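Local coordinates for engineered protein (Artificial gene, PDB 3VB8) that is an engineered protein, probably made in work on computationally designed protein-based enzyme inhibitors, at residues F30-R35 and E141-M146; V38-H43 and A130-S135. All blocks are in the same frame, centred on the assembly; numbering follows the deposited sequence.

Contact 1 of 2, residues F30-R35 and E141-M146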
# COMPACT_ATOMS: atom_id res chain seq x y z
N PHE A 30 16.82 0.34 -5.64
CA PHE A 30 18.05 0.77 -6.28
C PHE A 30 19.23 0.20 -5.50
O PHE A 30 19.40 0.51 -4.31
CB PHE A 30 18.10 2.30 -6.27
CG PHE A 30 19.21 2.88 -7.09
CD1 PHE A 30 20.50 2.99 -6.58
CD2 PHE A 30 18.96 3.34 -8.39
CE1 PHE A 30 21.54 3.53 -7.34
CE2 PHE A 30 19.97 3.88 -9.17
CZ PHE A 30 21.27 3.98 -8.65
N SER A 31 20.04 -0.61 -6.18
CA SER A 31 21.20 -1.25 -5.57
C SER A 31 22.35 -0.27 -5.40
O SER A 31 22.88 0.27 -6.38
CB SER A 31 21.64 -2.46 -6.42
OG SER A 31 22.79 -3.08 -5.88
N VAL A 32 22.76 -0.06 -4.15
CA VAL A 32 23.83 0.87 -3.87
C VAL A 32 25.05 0.21 -4.43
O VAL A 32 26.00 0.87 -4.83
CB VAL A 32 24.02 1.08 -2.36
CG1 VAL A 32 25.18 1.99 -2.12
CG2 VAL A 32 22.75 1.66 -1.76
N LYS A 33 24.98 -1.10 -4.52
CA LYS A 33 26.08 -1.88 -5.07
C LYS A 33 26.23 -1.62 -6.58
O LYS A 33 26.98 -0.74 -7.00
CB LYS A 33 25.83 -3.37 -4.77
CG LYS A 33 26.99 -4.34 -5.06
CD LYS A 33 26.59 -5.78 -4.70
CE LYS A 33 27.64 -6.78 -5.10
NZ LYS A 33 28.90 -6.56 -4.37
N LYS A 34 25.50 -2.38 -7.38
CA LYS A 34 25.51 -2.26 -8.83
C LYS A 34 25.34 -0.80 -9.29
O LYS A 34 25.66 -0.43 -10.42
CB LYS A 34 24.38 -3.11 -9.43
CG LYS A 34 24.31 -4.55 -8.91
CD LYS A 34 25.55 -5.35 -9.30
CE LYS A 34 25.52 -6.75 -8.72
NZ LYS A 34 26.65 -7.56 -9.25
N ARG A 35 24.80 0.01 -8.40
CA ARG A 35 24.58 1.42 -8.69
C ARG A 35 23.62 1.63 -9.84
O ARG A 35 23.90 2.39 -10.76
CB ARG A 35 25.91 2.13 -8.99
CG ARG A 35 25.79 3.66 -8.99
CD ARG A 35 27.01 4.35 -8.35
NE ARG A 35 28.27 3.96 -8.98
CZ ARG A 35 29.42 4.60 -8.82
NH1 ARG A 35 29.47 5.68 -8.04
NH2 ARG A 35 30.52 4.17 -9.43
N GLU A 141 28.12 9.73 -9.17
CA GLU A 141 28.42 9.71 -7.75
C GLU A 141 27.97 8.48 -6.97
O GLU A 141 27.24 7.62 -7.46
CB GLU A 141 27.81 10.95 -7.08
CG GLU A 141 26.28 10.99 -7.11
CD GLU A 141 25.70 11.50 -8.41
OE1 GLU A 141 25.90 10.84 -9.46
OE2 GLU A 141 25.02 12.55 -8.39
N ASP A 142 28.41 8.44 -5.72
CA ASP A 142 28.09 7.35 -4.82
C ASP A 142 26.62 7.46 -4.46
O ASP A 142 25.90 8.26 -5.04
CB ASP A 142 28.95 7.47 -3.56
CG ASP A 142 28.66 8.74 -2.76
OD1 ASP A 142 28.74 9.84 -3.35
OD2 ASP A 142 28.35 8.65 -1.55
N ASP A 143 26.19 6.67 -3.49
CA ASP A 143 24.80 6.69 -3.07
C ASP A 143 24.46 7.94 -2.26
O ASP A 143 23.46 8.62 -2.53
CB ASP A 143 24.49 5.42 -2.25
CG ASP A 143 25.36 5.29 -1.00
OD1 ASP A 143 26.60 5.41 -1.12
OD2 ASP A 143 24.80 5.06 0.11
N ILE A 144 25.29 8.25 -1.27
CA ILE A 144 25.08 9.42 -0.42
C ILE A 144 24.88 10.73 -1.19
O ILE A 144 23.93 11.48 -0.92
CB ILE A 144 26.28 9.63 0.54
CG1 ILE A 144 26.59 8.33 1.30
CG2 ILE A 144 25.96 10.77 1.51
CD1 ILE A 144 25.45 7.83 2.19
N GLN A 145 25.76 11.02 -2.15
CA GLN A 145 25.67 12.24 -2.94
C GLN A 145 24.46 12.20 -3.89
O GLN A 145 23.77 13.20 -4.13
CB GLN A 145 26.97 12.44 -3.73
CG GLN A 145 27.35 13.91 -4.05
CD GLN A 145 26.52 14.58 -5.18
OE1 GLN A 145 26.59 15.80 -5.38
NE2 GLN A 145 25.74 13.79 -5.93
N MET A 146 24.20 11.02 -4.43
CA MET A 146 23.09 10.84 -5.35
C MET A 146 21.79 11.47 -4.83
O MET A 146 21.13 12.23 -5.53
CB MET A 146 22.89 9.35 -5.61
CG MET A 146 21.90 9.01 -6.71
SD MET A 146 21.74 7.22 -6.96
CE MET A 146 20.55 6.87 -5.72

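Contact 2 of 2, residues V38-H43 and A130-S135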
# COMPACT_ATOMS: atom_id res chain seq x y z
N VAL A 38 17.45 -2.34 -9.22
CA VAL A 38 17.45 -3.79 -9.12
C VAL A 38 16.40 -4.31 -10.06
O VAL A 38 15.41 -3.63 -10.29
CB VAL A 38 17.13 -4.22 -7.71
CG1 VAL A 38 16.88 -5.70 -7.66
CG2 VAL A 38 18.28 -3.86 -6.81
N LYS A 39 16.61 -5.50 -10.61
CA LYS A 39 15.66 -6.08 -11.54
C LYS A 39 14.71 -7.00 -10.81
O LYS A 39 15.14 -7.85 -10.06
CB LYS A 39 16.39 -6.86 -12.64
CG LYS A 39 15.44 -7.54 -13.60
CD LYS A 39 15.23 -6.74 -14.88
CE LYS A 39 14.43 -7.54 -15.92
NZ LYS A 39 14.25 -6.81 -17.22
N PRO A 40 13.39 -6.85 -11.01
CA PRO A 40 12.38 -7.70 -10.37
C PRO A 40 12.42 -9.09 -10.94
O PRO A 40 12.70 -9.21 -12.11
CB PRO A 40 11.07 -7.00 -10.72
CG PRO A 40 11.51 -5.55 -10.92
CD PRO A 40 12.77 -5.72 -11.71
N PHE A 41 12.16 -10.13 -10.16
CA PHE A 41 12.21 -11.48 -10.71
C PHE A 41 10.78 -11.83 -11.07
O PHE A 41 10.52 -12.78 -11.80
CB PHE A 41 12.76 -12.45 -9.66
CG PHE A 41 11.75 -12.87 -8.62
CD1 PHE A 41 10.96 -14.00 -8.81
CD2 PHE A 41 11.60 -12.13 -7.44
CE1 PHE A 41 10.02 -14.40 -7.85
CE2 PHE A 41 10.65 -12.52 -6.46
CZ PHE A 41 9.87 -13.66 -6.67
N GLU A 42 9.85 -11.04 -10.57
CA GLU A 42 8.45 -11.30 -10.85
C GLU A 42 7.65 -10.01 -10.70
O GLU A 42 8.03 -9.14 -9.93
CB GLU A 42 7.91 -12.37 -9.88
CG GLU A 42 6.38 -12.44 -9.79
CD GLU A 42 5.88 -13.50 -8.80
OE1 GLU A 42 6.49 -13.64 -7.71
OE2 GLU A 42 4.87 -14.20 -9.10
N HIS A 43 6.57 -9.88 -11.46
CA HIS A 43 5.71 -8.71 -11.36
C HIS A 43 4.26 -9.15 -11.54
O HIS A 43 3.97 -10.00 -12.39
CB HIS A 43 6.07 -7.71 -12.43
CG HIS A 43 6.00 -8.27 -13.81
ND1 HIS A 43 7.13 -8.65 -14.50
CD2 HIS A 43 4.95 -8.50 -14.63
CE1 HIS A 43 6.78 -9.08 -15.70
NE2 HIS A 43 5.47 -9.00 -15.81
N ALA A 130 5.38 -1.32 -13.34
CA ALA A 130 6.59 -0.73 -13.85
C ALA A 130 7.50 -1.85 -14.34
O ALA A 130 7.28 -3.00 -13.98
CB ALA A 130 7.28 0.11 -12.73
N TRP A 131 8.48 -1.54 -15.19
CA TRP A 131 9.39 -2.57 -15.67
C TRP A 131 10.83 -2.15 -15.71
O TRP A 131 11.24 -1.36 -16.56
CB TRP A 131 9.01 -3.08 -17.06
CG TRP A 131 9.62 -4.41 -17.32
CD1 TRP A 131 10.16 -4.87 -18.49
CD2 TRP A 131 9.71 -5.49 -16.38
NE1 TRP A 131 10.59 -6.18 -18.33
CE2 TRP A 131 10.32 -6.58 -17.04
CE3 TRP A 131 9.34 -5.64 -15.03
CZ2 TRP A 131 10.55 -7.80 -16.40
CZ3 TRP A 131 9.57 -6.85 -14.40
CH2 TRP A 131 10.17 -7.92 -15.08
N VAL A 132 11.62 -2.70 -14.80
CA VAL A 132 13.02 -2.37 -14.73
C VAL A 132 13.63 -2.92 -15.99
O VAL A 132 13.65 -4.12 -16.19
CB VAL A 132 13.69 -3.03 -13.50
CG1 VAL A 132 15.17 -3.13 -13.71
CG2 VAL A 132 13.43 -2.20 -12.26
N GLU A 133 14.09 -2.03 -16.86
CA GLU A 133 14.71 -2.45 -18.10
C GLU A 133 16.17 -2.74 -17.81
O GLU A 133 16.86 -1.88 -17.25
CB GLU A 133 14.58 -1.33 -19.13
CG GLU A 133 13.15 -1.12 -19.63
CD GLU A 133 13.01 0.07 -20.56
OE1 GLU A 133 13.80 0.15 -21.53
OE2 GLU A 133 12.11 0.91 -20.33
N GLU A 134 16.62 -3.94 -18.17
CA GLU A 134 18.02 -4.32 -17.97
C GLU A 134 18.74 -3.22 -18.69
O GLU A 134 18.95 -3.31 -19.89
CB GLU A 134 18.32 -5.67 -18.62
CG GLU A 134 19.52 -6.44 -18.06
CD GLU A 134 19.32 -6.85 -16.60
OE1 GLU A 134 18.21 -7.31 -16.26
OE2 GLU A 134 20.26 -6.72 -15.80
N SER A 135 19.08 -2.16 -17.97
CA SER A 135 19.73 -1.04 -18.61
C SER A 135 21.26 -0.90 -18.50
O SER A 135 21.97 -1.71 -17.89
CB SER A 135 19.08 0.25 -18.13
OG SER A 135 17.72 0.27 -18.51

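Contact 1 of 2, residues F30-R35 and E141-M146
Phe30 and Met146 meet tip to tip in a Met-aromatic contact, where the N terminus of helix 143-156 packs on the end of strand 23-31 in the antiparallel sheet. From CB of Phe30, CG stands anti to the backbone N (chi1 -171°), and the ring reaches toward the methionine. Its CD1 lies 4.0 Å from Met146 CE, CE1 is near both SD and CE, and CZ at the tip comes 3.7 Å from Met146 SD. The methyl sits over one ring face, displaced toward the rim, with CE 4.1 Å from the ring centroid, a CH-pi contact; the sulfur approaches more obliquely. Phe62 and Val115 touch both side chains and bury the pair. Nearer the surface, Val32 CG1 packs on the base of the Asp143 side chain, 3.5 Å from both its CB and CG. Asp142 is the helix N-cap: its OD1 accepts a weak bond from Gln145 N. At the end of strand 23-31, Ser31 OG accepts from the backbone N of Lys34, an ST motif. Arg35 bends at chi2 and chi3 and gives the one hydrogen bond across the contact, weak and bent to 144°, from NH1 to Glu141 O at 3.0 Å.

Contact 2 of 2, residues V38-H43 and A130-S135
In Trp131, chi1 (-160°) sets CG anti to the backbone N, and in His43 chi1 (56°) sets it between the backbone N and the carbonyl carbon. The two rings meet edge-to-face, a T-shaped pair with the imidazole edge toward the face of the indole six-membered ring, centroids of His43 and Trp131 4.4 Å apart and planes at 74°. His43 ND1 comes nearest, toward Trp131 CZ3 and CH2, while CE1 lies over the face, offset toward the rim. The segment leading into strand 42-44, which pairs with strand 49-54, thus packs on the irregular loop between helices 114-122 and 143-156. Pro40 fills in beside the rings, its CB 4.0 Å from Trp131 CZ3 and its CD 3.4 Å from Val132 CB. Pro40 and Val132, both buried, make the apolar middle of the contact. Lys39 bends at chi2 and crosses Glu134 at about a right angle, its CD 3.3 Å from Glu134 OE1. At its tip, NZ donates to Val132 O at 2.9 Å, nearly along the C=O axis. An alanine in place of Lys39 would probably leave Val132 O without this donor and the Glu134 carboxylate without its nearby positive charge. Glu134 OE1 lies 4.1 Å from Lys39 NZ, too long for a salt bridge; the directional part of the lysine's interaction is probably the bond to Val132 O.

From the N terminus, the chain runs along strand 23-31, whose end and the turn after it make 30-35, the first half of contact 1, and after the short strand 36-37 enters 38-43, the first half of contact 2. It then builds the remaining strands and helices 100-106 and 114-122. Contact 2 closes first, when the loop at 130-135 returns to 38-43; contact 1 closes next, at the start of helix 143-156, so contact 2 is nested inside it. Their centres lie about 17 Å apart, yet they touch where Ser31 CB packs on Val38 CG2 at 3.7 Å. Both reach the same sheet: contact 1 joins it to the C-terminal helix, contact 2 to the loop preceding that helix.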